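Side-chain contact in glucose-6-phosphate isomerase (Chlamydia trachomatis D/UW-3/CX, PDB 6OTU), which catalyses the reversible isomerisation of glucose-6-phosphate to fructose-6-phosphate: residues Gly159-Leu162 against Gly163-Met167. Sequence-based numbering, arbitrary orientation.
With G6Q (glucose-6-phosphate), chain E.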
ATOM      1  N   GLY A 159      -3.098  -0.072  15.616  1.00 38.84           N
ATOM      2  CA  GLY A 159      -2.062  -0.845  16.286  1.00 40.13           C
ATOM      3  C   GLY A 159      -2.532  -2.193  16.806  1.00 37.83           C
ATOM      4  O   GLY A 159      -1.717  -3.107  16.978  1.00 35.11           O
ATOM      5  N   SER A 160      -3.831  -2.343  17.054  1.00 35.63           N
ATOM      6  CA  SER A 160      -4.383  -3.615  17.509  1.00 36.54           C
ATOM      7  C   SER A 160      -4.568  -4.642  16.398  1.00 38.12           C
ATOM      8  O   SER A 160      -4.908  -5.789  16.712  1.00 38.42           O
ATOM      9  CB  SER A 160      -5.724  -3.401  18.231  1.00 35.63           C
ATOM     10  OG  SER A 160      -5.558  -2.661  19.438  1.00 37.54           O
ATOM     11  N   GLU A 161      -4.352  -4.279  15.126  1.00 35.64           N
ATOM     12  CA  GLU A 161      -4.481  -5.226  14.022  1.00 35.65           C
ATOM     13  C   GLU A 161      -3.223  -5.363  13.177  1.00 38.55           C
ATOM     14  O   GLU A 161      -2.803  -6.489  12.881  1.00 42.88           O
ATOM     15  CB  GLU A 161      -5.646  -4.827  13.106  1.00 39.15           C
ATOM     16  CG  GLU A 161      -5.796  -5.764  11.899  1.00 44.69           C
ATOM     17  CD  GLU A 161      -6.196  -5.058  10.614  1.00 53.82           C
ATOM     18  OE1 GLU A 161      -5.913  -3.851  10.465  1.00 59.50           O
ATOM     19  OE2 GLU A 161      -6.797  -5.722   9.742  1.00 60.48           O
ATOM     20  N   LEU A 162      -2.611  -4.247  12.767  1.00 35.80           N
ATOM     21  CA  LEU A 162      -1.678  -4.280  11.641  1.00 36.37           C
ATOM     22  C   LEU A 162      -0.398  -5.032  11.985  1.00 40.13           C
ATOM     23  O   LEU A 162       0.080  -5.838  11.181  1.00 39.50           O
ATOM     24  CB  LEU A 162      -1.357  -2.859  11.176  1.00 38.77           C
ATOM     25  CG  LEU A 162      -2.342  -2.242  10.195  1.00 45.78           C
ATOM     26  CD1 LEU A 162      -1.645  -1.203   9.348  1.00 45.54           C
ATOM     27  CD2 LEU A 162      -2.928  -3.332   9.335  1.00 49.42           C
ATOM     28  N   GLY A 163       0.163  -4.790  13.172  1.00 38.35           N
ATOM     29  CA  GLY A 163       1.349  -5.483  13.619  1.00 32.53           C
ATOM     30  C   GLY A 163       1.142  -6.982  13.757  1.00 36.16           C
ATOM     31  O   GLY A 163       1.877  -7.784  13.165  1.00 32.80           O
ATOM     32  N   PRO A 164       0.150  -7.397  14.559  1.00 34.00           N
ATOM     33  CA  PRO A 164      -0.196  -8.830  14.591  1.00 32.08           C
ATOM     34  C   PRO A 164      -0.426  -9.434  13.208  1.00 33.24           C
ATOM     35  O   PRO A 164       0.109 -10.510  12.917  1.00 38.59           O
ATOM     36  CB  PRO A 164      -1.461  -8.853  15.458  1.00 36.74           C
ATOM     37  CG  PRO A 164      -1.276  -7.704  16.391  1.00 36.77           C
ATOM     38  CD  PRO A 164      -0.498  -6.647  15.657  1.00 32.12           C
ATOM     39  N   LYS A 165      -1.165  -8.745  12.333  1.00 30.06           N
ATOM     40  CA  LYS A 165      -1.465  -9.296  11.013  1.00 33.95           C
ATOM     41  C   LYS A 165      -0.204  -9.420  10.160  1.00 32.08           C
ATOM     42  O   LYS A 165       0.003 -10.441   9.501  1.00 35.12           O
ATOM     43  CB  LYS A 165      -2.526  -8.438  10.309  1.00 37.94           C
ATOM     44  CG  LYS A 165      -2.985  -9.008   8.946  1.00 43.05           C
ATOM     45  CD  LYS A 165      -4.220  -8.316   8.398  1.00 43.35           C
ATOM     46  CE  LYS A 165      -3.873  -6.945   7.859  1.00 48.63           C
ATOM     47  NZ  LYS A 165      -4.921  -6.422   6.931  1.00 51.33           N
ATOM     48  N   ALA A 166       0.654  -8.400  10.175  1.00 31.18           N
ATOM     49  CA  ALA A 166       1.920  -8.481   9.458  1.00 33.34           C
ATOM     50  C   ALA A 166       2.780  -9.636   9.972  1.00 36.92           C
ATOM     51  O   ALA A 166       3.457 -10.319   9.190  1.00 35.14           O
ATOM     52  CB  ALA A 166       2.667  -7.152   9.585  1.00 30.96           C
ATOM     53  N   MET A 167       2.769  -9.867  11.287  1.00 30.73           N
ATOM     54  CA  MET A 167       3.587 -10.933  11.851  1.00 34.90           C
ATOM     55  C   MET A 167       2.978 -12.303  11.569  1.00 30.84           C
ATOM     56  O   MET A 167       3.708 -13.263  11.318  1.00 37.73           O
ATOM     57  CB  MET A 167       3.781 -10.708  13.361  1.00 30.95           C
ATOM     58  CG  MET A 167       4.739  -9.544  13.720  1.00 31.25           C
ATOM     59  SD  MET A 167       6.381  -9.591  12.905  1.00 36.82           S
ATOM     60  CE  MET A 167       6.124  -8.440  11.541  1.00 36.81           C
TER
HETATM   61  C1  G6Q E 604      -1.548   3.133  17.894  1.00 50.79           C
HETATM   62  C2  G6Q E 604      -2.696   4.125  17.688  1.00 54.40           C
HETATM   63  C3  G6Q E 604      -3.949   3.502  17.084  1.00 43.73           C
HETATM   64  C4  G6Q E 604      -4.696   2.558  18.034  1.00 33.23           C
HETATM   65  C5  G6Q E 604      -6.101   2.247  17.518  1.00 32.86           C
HETATM   66  C6  G6Q E 604      -6.793   1.181  18.334  1.00 30.57           C
HETATM   67  O1  G6Q E 604      -0.579   3.478  18.485  1.00 45.79           O
HETATM   68  O2  G6Q E 604      -3.032   4.771  18.910  1.00 65.05           O
HETATM   69  O3  G6Q E 604      -3.609   2.792  15.890  1.00 43.87           O
HETATM   70  O4  G6Q E 604      -3.977   1.336  18.181  1.00 28.98           O
HETATM   71  O5  G6Q E 604      -6.870   3.454  17.507  1.00 33.71           O
HETATM   72  O6  G6Q E 604      -6.816   1.625  19.718  1.00 37.13           O
HETATM   73  P   G6Q E 604      -7.302   0.606  20.875  1.00 39.08           P
HETATM   74  O1P G6Q E 604      -6.311  -0.545  20.886  1.00 36.08           O
HETATM   75  O2P G6Q E 604      -7.250   1.439  22.150  1.00 46.74           O
HETATM   76  O3P G6Q E 604      -8.707   0.166  20.514  1.00 36.59           O
HETATM   77  O   HOH W   1       0.932  -3.063  15.824  1.00 27.45           O
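Glu161 and Lys165 both start with CG anti to the backbone N (chi1 178° and -176°), and the two chains run side by side, pointing the same way, from the N-cap and the first turn of the helix. Bends of Glu161 at chi2 and of Lys165 at chi3 (75°) bring NZ to 3.5 Å from Glu161 OE2 in a salt bridge whose hydrogen bond is weak. Ser185 OG gives the same OE2 a second weak partner. On the flank of the lysine chain, CD2 of Leu162 packs against CE of Lys165 at 4.0 Å. The backbone of Glu161, the N-cap residue, opens the helix: its O takes the N-H of Lys165 at 2.8 Å, almost in line with the carbonyl, and CD of Pro164 sits 3.6 Å from that same O. Just before it, Gly159 and Ser160 face the substrate. Gly159 N donates to O3 of glucose-6-phosphate at 2.9 Å, and Ser160 OG donates to phosphate oxygen O1P at 2.7 Å. The short loop joins strand 151-155 of the parallel sheet to helix 162-172, with the sugar phosphate bound at this loop. Phe183 of strand 180-184 touches Glu161 and Lys165, helix 275-285 packs on Pro164, and helix 345-357 meets Leu162 and Ala166.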